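PDB 4HDT: 3-hydroxyisobutyryl-CoA hydrolase from Mycobacterium thermoresistibile, which probably hydrolyses 3-hydroxy-2-methylpropanoyl-CoA to 3-hydroxy-2-methylpropanoate and coenzyme A, and belongs to the crotonase-like family. Local coordinates for residues T23-T34 / G61-D72; V132-V143 / L170-I181. All coordinates share one frame; numbering follows the deposited sequence.

Interaction 1 (T23-T34 / G61-D72). With ZN (zinc ion), chain C.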
loop_
_atom_site.group_PDB
_atom_site.type_symbol
_atom_site.label_atom_id
_atom_site.label_comp_id
_atom_site.label_asym_id
_atom_site.label_seq_id
_atom_site.Cartn_x
_atom_site.Cartn_y
_atom_site.Cartn_z
ATOM N N THR A 23 5.657 13.158 11.401
ATOM C CA THR A 23 6.863 12.756 10.695
ATOM C C THR A 23 7.265 11.360 11.172
ATOM O O THR A 23 7.658 11.147 12.312
ATOM C CB THR A 23 8.008 13.772 10.885
ATOM O OG1 THR A 23 7.539 15.066 10.574
ATOM C CG2 THR A 23 9.263 13.417 10.033
ATOM N N LEU A 24 7.154 10.389 10.272
ATOM C CA LEU A 24 7.557 9.029 10.588
ATOM C C LEU A 24 9.075 9.050 10.840
ATOM O O LEU A 24 9.790 9.720 10.102
ATOM C CB LEU A 24 7.285 8.112 9.411
ATOM C CG LEU A 24 5.832 8.073 8.986
ATOM C CD1 LEU A 24 5.702 7.103 7.858
ATOM C CD2 LEU A 24 4.912 7.685 10.142
ATOM N N ASN A 25 9.543 8.392 11.902
ATOM C CA ASN A 25 10.926 8.646 12.365
ATOM C C ASN A 25 11.628 7.375 12.822
ATOM O O ASN A 25 12.099 7.284 13.958
ATOM C CB ASN A 25 10.925 9.719 13.469
ATOM C CG ASN A 25 12.316 10.148 13.877
ATOM O OD1 ASN A 25 13.227 10.275 13.028
ATOM N ND2 ASN A 25 12.520 10.319 15.177
ATOM N N ARG A 26 11.760 6.429 11.910
ATOM C CA ARG A 26 12.684 5.309 12.059
ATOM C C ARG A 26 13.527 5.246 10.777
ATOM O O ARG A 26 13.436 4.302 9.995
ATOM C CB ARG A 26 11.930 4.013 12.297
ATOM C CG ARG A 26 10.936 4.100 13.456
ATOM C CD ARG A 26 10.642 2.768 14.116
ATOM N NE ARG A 26 10.397 1.711 13.181
ATOM C CZ ARG A 26 10.633 0.420 13.387
ATOM N NH1 ARG A 26 10.336 -0.437 12.417
ATOM N NH2 ARG A 26 11.080 -0.026 14.563
ATOM N N PRO A 27 14.334 6.282 10.543
ATOM C CA PRO A 27 14.970 6.327 9.205
ATOM C C PRO A 27 15.941 5.173 8.882
ATOM O O PRO A 27 16.094 4.832 7.706
ATOM C CB PRO A 27 15.683 7.672 9.202
ATOM C CG PRO A 27 15.841 8.043 10.623
ATOM C CD PRO A 27 14.599 7.500 11.310
ATOM N N LYS A 28 16.573 4.586 9.906
ATOM C CA LYS A 28 17.454 3.450 9.648
ATOM C C LYS A 28 16.666 2.230 9.107
ATOM O O LYS A 28 17.265 1.401 8.403
ATOM C CB LYS A 28 18.275 3.096 10.882
ATOM C CG LYS A 28 19.278 4.180 11.233
ATOM C CD LYS A 28 19.993 3.944 12.551
ATOM C CE LYS A 28 20.892 5.123 12.875
ATOM N NZ LYS A 28 21.837 4.802 13.983
ATOM N N ALA A 29 15.344 2.178 9.352
ATOM C CA ALA A 29 14.429 1.135 8.846
ATOM C C ALA A 29 13.531 1.665 7.684
ATOM O O ALA A 29 12.476 1.099 7.396
ATOM C CB ALA A 29 13.544 0.600 9.971
ATOM N N ILE A 30 13.931 2.786 7.101
ATOM C CA ILE A 30 13.130 3.488 6.096
ATOM C C ILE A 30 11.716 3.656 6.625
ATOM O O ILE A 30 10.703 3.491 5.932
ATOM C CB ILE A 30 13.193 2.878 4.690
ATOM C CG1 ILE A 30 14.629 2.444 4.339
ATOM C CG2 ILE A 30 12.706 3.896 3.681
ATOM C CD1 ILE A 30 14.746 1.857 2.938
ATOM N N ASN A 31 11.661 4.047 7.893
ATOM C CA ASN A 31 10.417 4.426 8.540
ATOM C C ASN A 31 9.346 3.324 8.558
ATOM O O ASN A 31 8.124 3.640 8.602
ATOM C CB ASN A 31 9.906 5.746 7.950
ATOM C CG ASN A 31 10.936 6.856 8.029
ATOM O OD1 ASN A 31 11.575 7.051 9.082
ATOM N ND2 ASN A 31 11.036 7.671 6.969
ATOM N N SER A 32 9.759 2.044 8.583
ATOM C CA SER A 32 8.754 0.986 8.663
ATOM C C SER A 32 7.836 1.152 9.903
ATOM O O SER A 32 8.288 1.572 10.960
ATOM C CB SER A 32 9.340 -0.411 8.567
ATOM O OG SER A 32 10.180 -0.678 9.630
ATOM N N LEU A 33 6.562 0.788 9.769
ATOM C CA LEU A 33 5.547 1.111 10.789
ATOM C C LEU A 33 5.490 0.057 11.875
ATOM O O LEU A 33 5.367 -1.145 11.593
ATOM C CB LEU A 33 4.141 1.180 10.178
ATOM C CG LEU A 33 3.967 2.151 9.050
ATOM C CD1 LEU A 33 2.523 2.047 8.563
ATOM C CD2 LEU A 33 4.242 3.558 9.523
ATOM N N THR A 34 5.498 0.536 13.103
ATOM C CA THR A 34 5.237 -0.293 14.269
ATOM C C THR A 34 3.791 -0.042 14.724
ATOM O O THR A 34 3.129 0.922 14.296
ATOM C CB THR A 34 6.153 0.095 15.438
ATOM O OG1 THR A 34 5.879 1.437 15.832
ATOM C CG2 THR A 34 7.641 -0.050 15.094
ATOM N N GLY A 61 8.216 11.612 6.075
ATOM C CA GLY A 61 9.156 10.665 6.689
ATOM C C GLY A 61 10.540 11.245 6.860
ATOM O O GLY A 61 10.999 12.062 6.047
ATOM N N ALA A 62 11.233 10.831 7.931
ATOM C CA ALA A 62 12.555 11.350 8.200
ATOM C C ALA A 62 13.535 10.709 7.224
ATOM O O ALA A 62 13.251 9.662 6.672
ATOM C CB ALA A 62 12.941 11.044 9.619
ATOM N N GLY A 63 14.691 11.347 7.055
ATOM C CA GLY A 63 15.722 10.824 6.169
ATOM C C GLY A 63 15.447 11.172 4.712
ATOM O O GLY A 63 14.699 12.103 4.382
ATOM N N GLU A 64 16.108 10.431 3.842
ATOM C CA GLU A 64 16.228 10.801 2.445
ATOM C C GLU A 64 15.740 9.709 1.503
ATOM O O GLU A 64 15.596 9.976 0.339
ATOM C CB GLU A 64 17.714 11.072 2.146
ATOM C CG GLU A 64 18.258 12.344 2.768
ATOM C CD GLU A 64 17.699 13.587 2.148
ATOM O OE1 GLU A 64 17.226 13.468 0.985
ATOM O OE2 GLU A 64 17.662 14.646 2.810
ATOM N N ARG A 65 15.547 8.477 1.983
ATOM C CA ARG A 65 15.322 7.319 1.101
ATOM C C ARG A 65 13.861 6.991 0.835
ATOM O O ARG A 65 13.567 6.249 -0.088
ATOM C CB ARG A 65 16.001 6.079 1.684
ATOM C CG ARG A 65 17.520 6.216 1.811
ATOM C CD ARG A 65 18.149 5.043 2.553
ATOM N NE ARG A 65 18.104 3.822 1.753
ATOM C CZ ARG A 65 18.209 2.584 2.225
ATOM N NH1 ARG A 65 18.342 2.360 3.538
ATOM N NH2 ARG A 65 18.176 1.564 1.362
ATOM N N GLY A 66 12.961 7.540 1.637
ATOM C CA GLY A 66 11.553 7.296 1.423
ATOM C C GLY A 66 10.638 7.615 2.580
ATOM O O GLY A 66 11.054 7.534 3.757
ATOM N N LEU A 67 9.375 7.881 2.258
ATOM C CA LEU A 67 8.380 8.042 3.309
ATOM C C LEU A 67 8.302 6.827 4.228
ATOM O O LEU A 67 8.322 6.953 5.484
ATOM C CB LEU A 67 7.031 8.242 2.650
ATOM C CG LEU A 67 5.865 8.337 3.670
ATOM C CD1 LEU A 67 5.966 9.413 4.745
ATOM C CD2 LEU A 67 4.552 8.475 2.952
ATOM N N CYS A 68 8.199 5.630 3.647
ATOM C CA CYS A 68 7.872 4.417 4.443
ATOM C C CYS A 68 7.943 3.161 3.560
ATOM O O CYS A 68 7.136 2.986 2.659
ATOM C CB CYS A 68 6.477 4.531 5.084
ATOM S SG CYS A 68 5.983 3.061 6.005
ATOM N N ALA A 69 8.846 2.247 3.932
ATOM C CA ALA A 69 9.033 0.985 3.208
ATOM C C ALA A 69 7.990 -0.099 3.491
ATOM O O ALA A 69 7.969 -1.109 2.771
ATOM C CB ALA A 69 10.431 0.457 3.470
ATOM N N GLY A 70 7.151 0.098 4.512
ATOM C CA GLY A 70 6.162 -0.912 4.849
ATOM C C GLY A 70 5.856 -0.971 6.322
ATOM O O GLY A 70 6.289 -0.118 7.122
ATOM N N GLY A 71 5.003 -1.921 6.681
ATOM C CA GLY A 71 4.889 -2.305 8.100
ATOM C C GLY A 71 6.173 -3.029 8.506
ATOM O O GLY A 71 6.878 -3.595 7.672
ATOM N N ASP A 72 6.483 -3.054 9.812
ATOM C CA ASP A 72 7.596 -3.817 10.323
ATOM C C ASP A 72 7.318 -5.321 10.181
ATOM O O ASP A 72 6.469 -5.893 10.882
ATOM C CB ASP A 72 7.859 -3.412 11.772
ATOM C CG ASP A 72 9.079 -4.078 12.356
ATOM O OD1 ASP A 72 9.239 -5.280 12.140
ATOM O OD2 ASP A 72 9.845 -3.394 13.060
HETATM ZN ZN ZN C . 16.453 14.917 -0.009
HETATM O O HOH W 1 18.773 3.937 5.799
HETATM O O HOH W 2 15.116 15.902 1.161
#
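The carboxamide nitrogen of N31 serves three carbonyls of the 61-72 loop at once, pinning it to the type I' turn A29-S32. ND2 donates to A62 O at 3.0 Å, a straight bond lying in the amide plane and directed at a carbonyl lone pair. The bond from ND2 to L67 O, at 3.2 Å, instead reaches that oxygen from above its carbonyl plane, and a third, to G66 O, is weak. With OD1 of N31 taking the backbone N of R26 at 2.9 Å, both ends of the buried amide are engaged.

Backbone bonds flank N31: A62 N meets L24 O where the parallel strands end, A69 N meets I30 O, and L33 and G71 form a single bridge through L33 N to G70 O and D72 N to L33 O, both 2.8 Å. In the core, CD1 of L24 rests against CD1 of L67 and CB of C68. I30 CD1 sits over one face of the R65 guanidinium, 3.6 Å from CZ, and I30 CB meets A69 CB.

The R26 chain bends at chi3 (-46°), bringing NE to S32 O and NH1 to S32 OG, while NH1 also makes a salt bridge of 3.1 Å to D72 OD2, on the anti side of the carboxylate and somewhat out of its plane. The other oxygen of D72 caps helix 73-81 through A75. E64 OE1 binds zinc at 1.9 Å, together with H192 and a water. The A69-G70-G71-D72 loop before a helix is characteristic of the crotonase fold, where it probably contributes to the oxyanion hole.

Interaction 2 (V132-V143 / L170-I181)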
loop_
_atom_site.group_PDB
_atom_site.type_symbol
_atom_site.label_atom_id
_atom_site.label_comp_id
_atom_site.label_asym_id
_atom_site.label_seq_id
_atom_site.Cartn_x
_atom_site.Cartn_y
_atom_site.Cartn_z
ATOM N N VAL A 132 3.742 12.976 -4.971
ATOM C CA VAL A 132 4.868 12.101 -5.319
ATOM C C VAL A 132 5.945 12.918 -5.986
ATOM O O VAL A 132 5.742 14.089 -6.319
ATOM C CB VAL A 132 4.443 10.917 -6.224
ATOM C CG1 VAL A 132 3.623 9.886 -5.447
ATOM C CG2 VAL A 132 3.649 11.419 -7.418
ATOM N N THR A 133 7.141 12.331 -6.135
ATOM C CA THR A 133 8.289 13.076 -6.618
ATOM C C THR A 133 9.006 12.282 -7.709
ATOM O O THR A 133 8.568 11.181 -8.076
ATOM C CB THR A 133 9.329 13.313 -5.495
ATOM O OG1 THR A 133 9.998 12.054 -5.192
ATOM C CG2 THR A 133 8.691 13.867 -4.234
ATOM N N ASP A 134 10.134 12.811 -8.174
ATOM C CA ASP A 134 10.920 12.120 -9.163
ATOM C C ASP A 134 11.731 10.933 -8.609
ATOM O O ASP A 134 12.409 10.244 -9.399
ATOM C CB ASP A 134 11.822 13.078 -9.929
ATOM C CG ASP A 134 12.668 13.955 -9.047
ATOM O OD1 ASP A 134 12.455 13.949 -7.819
ATOM O OD2 ASP A 134 13.556 14.668 -9.588
ATOM N N THR A 135 11.724 10.742 -7.291
ATOM C CA THR A 135 12.415 9.585 -6.687
ATOM C C THR A 135 11.436 8.546 -6.199
ATOM O O THR A 135 11.850 7.491 -5.686
ATOM C CB THR A 135 13.310 10.004 -5.496
ATOM O OG1 THR A 135 12.455 10.473 -4.423
ATOM C CG2 THR A 135 14.302 11.093 -5.940
ATOM N N THR A 136 10.122 8.843 -6.264
ATOM C CA THR A 136 9.134 7.874 -5.802
ATOM C C THR A 136 9.303 6.483 -6.436
ATOM O O THR A 136 9.407 6.356 -7.680
ATOM C CB THR A 136 7.711 8.420 -6.045
ATOM O OG1 THR A 136 7.567 9.664 -5.320
ATOM C CG2 THR A 136 6.624 7.396 -5.654
ATOM N N LYS A 137 9.378 5.467 -5.569
ATOM C CA LYS A 137 9.377 4.048 -5.952
ATOM C C LYS A 137 8.297 3.412 -5.111
ATOM O O LYS A 137 8.512 3.098 -3.927
ATOM C CB LYS A 137 10.764 3.407 -5.761
ATOM C CG LYS A 137 11.776 4.070 -6.708
ATOM C CD LYS A 137 13.134 3.426 -6.700
ATOM C CE LYS A 137 14.088 4.134 -7.662
ATOM N NZ LYS A 137 14.567 5.481 -7.151
ATOM N N MET A 138 7.113 3.257 -5.721
ATOM C CA MET A 138 5.913 2.819 -5.000
ATOM C C MET A 138 5.581 1.402 -5.384
ATOM O O MET A 138 5.722 1.019 -6.534
ATOM C CB MET A 138 4.736 3.763 -5.298
ATOM C CG MET A 138 3.492 3.529 -4.430
ATOM S SD MET A 138 2.172 4.748 -4.666
ATOM C CE MET A 138 2.898 6.254 -4.103
ATOM N N ALA A 139 5.140 0.608 -4.428
ATOM C CA ALA A 139 4.798 -0.772 -4.727
ATOM C C ALA A 139 3.886 -1.366 -3.692
ATOM O O ALA A 139 3.813 -0.871 -2.551
ATOM C CB ALA A 139 6.049 -1.641 -4.840
ATOM N N MET A 140 3.148 -2.399 -4.121
ATOM C CA MET A 140 2.448 -3.330 -3.232
ATOM C C MET A 140 3.056 -4.715 -3.459
ATOM O O MET A 140 2.587 -5.501 -4.277
ATOM C CB MET A 140 0.927 -3.296 -3.495
ATOM C CG MET A 140 0.302 -1.921 -3.257
ATOM S SD MET A 140 0.397 -1.347 -1.553
ATOM C CE MET A 140 -0.641 -2.554 -0.692
ATOM N N PRO A 141 4.156 -5.006 -2.752
ATOM C CA PRO A 141 4.988 -6.189 -3.032
ATOM C C PRO A 141 4.668 -7.452 -2.214
ATOM O O PRO A 141 5.470 -8.419 -2.191
ATOM C CB PRO A 141 6.351 -5.660 -2.632
ATOM C CG PRO A 141 6.042 -4.898 -1.410
ATOM C CD PRO A 141 4.759 -4.179 -1.694
ATOM N N GLU A 142 3.476 -7.460 -1.639
ATOM C CA GLU A 142 3.046 -8.456 -0.667
ATOM C C GLU A 142 3.186 -9.895 -1.164
ATOM O O GLU A 142 3.560 -10.791 -0.439
ATOM C CB GLU A 142 1.605 -8.152 -0.247
ATOM C CG GLU A 142 1.506 -6.941 0.700
ATOM C CD GLU A 142 1.504 -5.578 0.048
ATOM O OE1 GLU A 142 1.528 -5.466 -1.204
ATOM O OE2 GLU A 142 1.354 -4.554 0.802
ATOM N N VAL A 143 2.868 -10.155 -2.433
ATOM C CA VAL A 143 2.929 -11.542 -2.920
ATOM C C VAL A 143 4.330 -12.161 -2.881
ATOM O O VAL A 143 4.478 -13.377 -2.903
ATOM C CB VAL A 143 2.369 -11.657 -4.350
ATOM C CG1 VAL A 143 0.879 -11.377 -4.381
ATOM C CG2 VAL A 143 3.090 -10.759 -5.377
ATOM N N LEU A 170 0.142 -8.389 -8.956
ATOM C CA LEU A 170 0.661 -9.737 -9.199
ATOM C C LEU A 170 2.156 -9.738 -9.368
ATOM O O LEU A 170 2.849 -10.646 -8.878
ATOM C CB LEU A 170 -0.057 -10.362 -10.399
ATOM C CG LEU A 170 -1.547 -10.575 -10.204
ATOM C CD1 LEU A 170 -2.138 -11.231 -11.454
ATOM C CD2 LEU A 170 -1.932 -11.383 -8.971
ATOM N N THR A 171 2.694 -8.720 -10.053
ATOM C CA THR A 171 4.150 -8.597 -10.145
ATOM C C THR A 171 4.736 -8.194 -8.802
ATOM O O THR A 171 5.823 -8.625 -8.460
ATOM C CB THR A 171 4.652 -7.580 -11.196
ATOM O OG1 THR A 171 4.239 -6.243 -10.862
ATOM C CG2 THR A 171 4.164 -7.990 -12.643
ATOM N N GLY A 172 4.018 -7.339 -8.087
ATOM C CA GLY A 172 4.571 -6.673 -6.898
ATOM C C GLY A 172 5.721 -5.718 -7.175
ATOM O O GLY A 172 6.482 -5.359 -6.233
ATOM N N ALA A 173 5.867 -5.328 -8.439
ATOM C CA ALA A 173 6.977 -4.481 -8.882
ATOM C C ALA A 173 6.743 -3.010 -8.554
ATOM O O ALA A 173 5.608 -2.518 -8.563
ATOM C CB ALA A 173 7.174 -4.634 -10.380
ATOM N N PRO A 174 7.832 -2.268 -8.297
ATOM C CA PRO A 174 7.694 -0.832 -8.111
ATOM C C PRO A 174 7.304 -0.063 -9.365
ATOM O O PRO A 174 7.643 -0.458 -10.527
ATOM C CB PRO A 174 9.069 -0.403 -7.612
ATOM C CG PRO A 174 9.991 -1.409 -8.170
ATOM C CD PRO A 174 9.240 -2.702 -8.308
ATOM N N PHE A 175 6.628 1.051 -9.131
ATOM C CA PHE A 175 6.240 2.009 -10.179
ATOM C C PHE A 175 6.571 3.448 -9.742
ATOM O O PHE A 175 6.839 3.697 -8.559
ATOM C CB PHE A 175 4.744 1.823 -10.573
ATOM C CG PHE A 175 3.753 1.817 -9.423
ATOM C CD1 PHE A 175 3.195 2.997 -8.952
ATOM C CD2 PHE A 175 3.364 0.602 -8.851
ATOM C CE1 PHE A 175 2.248 2.976 -7.927
ATOM C CE2 PHE A 175 2.451 0.572 -7.809
ATOM C CZ PHE A 175 1.888 1.771 -7.355
ATOM N N SER A 176 6.633 4.374 -10.693
ATOM C CA SER A 176 7.134 5.729 -10.456
ATOM C C SER A 176 6.075 6.661 -9.896
ATOM O O SER A 176 4.898 6.281 -9.840
ATOM C CB SER A 176 7.681 6.316 -11.760
ATOM O OG SER A 176 6.586 6.589 -12.631
ATOM N N GLY A 177 6.468 7.883 -9.577
ATOM C CA GLY A 177 5.513 8.926 -9.221
ATOM C C GLY A 177 4.491 9.179 -10.316
ATOM O O GLY A 177 3.302 9.254 -10.037
ATOM N N ALA A 178 4.948 9.261 -11.558
ATOM C CA ALA A 178 4.036 9.553 -12.665
ATOM C C ALA A 178 3.054 8.388 -12.822
ATOM O O ALA A 178 1.857 8.610 -13.068
ATOM C CB ALA A 178 4.823 9.771 -13.954
ATOM N N ASP A 179 3.550 7.169 -12.663
ATOM C CA ASP A 179 2.722 5.968 -12.728
ATOM C C ASP A 179 1.696 6.038 -11.608
ATOM O O ASP A 179 0.551 5.663 -11.783
ATOM C CB ASP A 179 3.546 4.700 -12.530
ATOM C CG ASP A 179 4.578 4.438 -13.619
ATOM O OD1 ASP A 179 4.372 4.874 -14.791
ATOM O OD2 ASP A 179 5.594 3.756 -13.306
ATOM N N ALA A 180 2.133 6.422 -10.405
ATOM C CA ALA A 180 1.204 6.491 -9.259
ATOM C C ALA A 180 0.055 7.443 -9.527
ATOM O O ALA A 180 -1.102 7.154 -9.138
ATOM C CB ALA A 180 1.956 6.888 -7.992
ATOM N N ILE A 181 0.332 8.571 -10.164
ATOM C CA ILE A 181 -0.741 9.518 -10.501
ATOM C C ILE A 181 -1.680 8.867 -11.528
ATOM O O ILE A 181 -2.917 8.930 -11.395
ATOM C CB ILE A 181 -0.159 10.847 -10.992
ATOM C CG1 ILE A 181 0.615 11.511 -9.830
ATOM C CG2 ILE A 181 -1.249 11.772 -11.533
ATOM C CD1 ILE A 181 1.444 12.709 -10.274
HETATM O O HOH W 3 9.128 9.106 -9.830
HETATM O O HOH W 4 3.391 -3.153 -6.912
#
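M138 O receives the backbone N of F175 at 2.8 Å, and the CA of P174 also approaches it, in a CA-H...O contact of 3.1 Å. The return bond, M138 N to F175 O at 2.9 Å, is almost perfectly straight, so the two residues form one antiparallel hydrogen-bonded pair.

With CG of F175 set between its own backbone N and carbonyl carbon (chi1 51°), one face of the ring lies over M138 O, which is offset toward the rim. CB of M138 makes a CH-pi contact, 4.1 Å from the ring centroid, while SD approaches obliquely as a Met-aromatic contact. A180 CB lies in plane at the ring edge and also touches SD at 4.0 Å.

Near helix 177-183, V132 CG2 packs on G177 O at 3.4 Å, and a water accepts from G177 N while donating to T133 O. A second water joins M140 N to A173 O on the other flank of the bridge. S176 and D179 form a capping box, D179 N donating to S176 OG at 3.1 Å and S176 N to D179 OD2 at 2.9 Å. This is an isolated beta bridge leading into a capped helix, tied to strand 137-139 of the crotonase fold.

In the fold
The two contacts follow one another along the chain, neither nesting nor crossing. Interaction 1 closes the loop through helix 35-49 and strand 56-61, joining the end of strand 19-24 to the approach to helix 73-81. The chain then runs through strands 108-112 and 129-132 before interaction 2 closes an excursion without strands that contains helices 153-158 and 164-171. Their nearest atoms stay about 6 Å apart, yet strand 115-117 mediates between them: I30 and A69 touch I115, whereas K137 and A139 bond to the backbone of V116. H192 makes a second link, sharing zinc with E64 while its backbone N donates to D134.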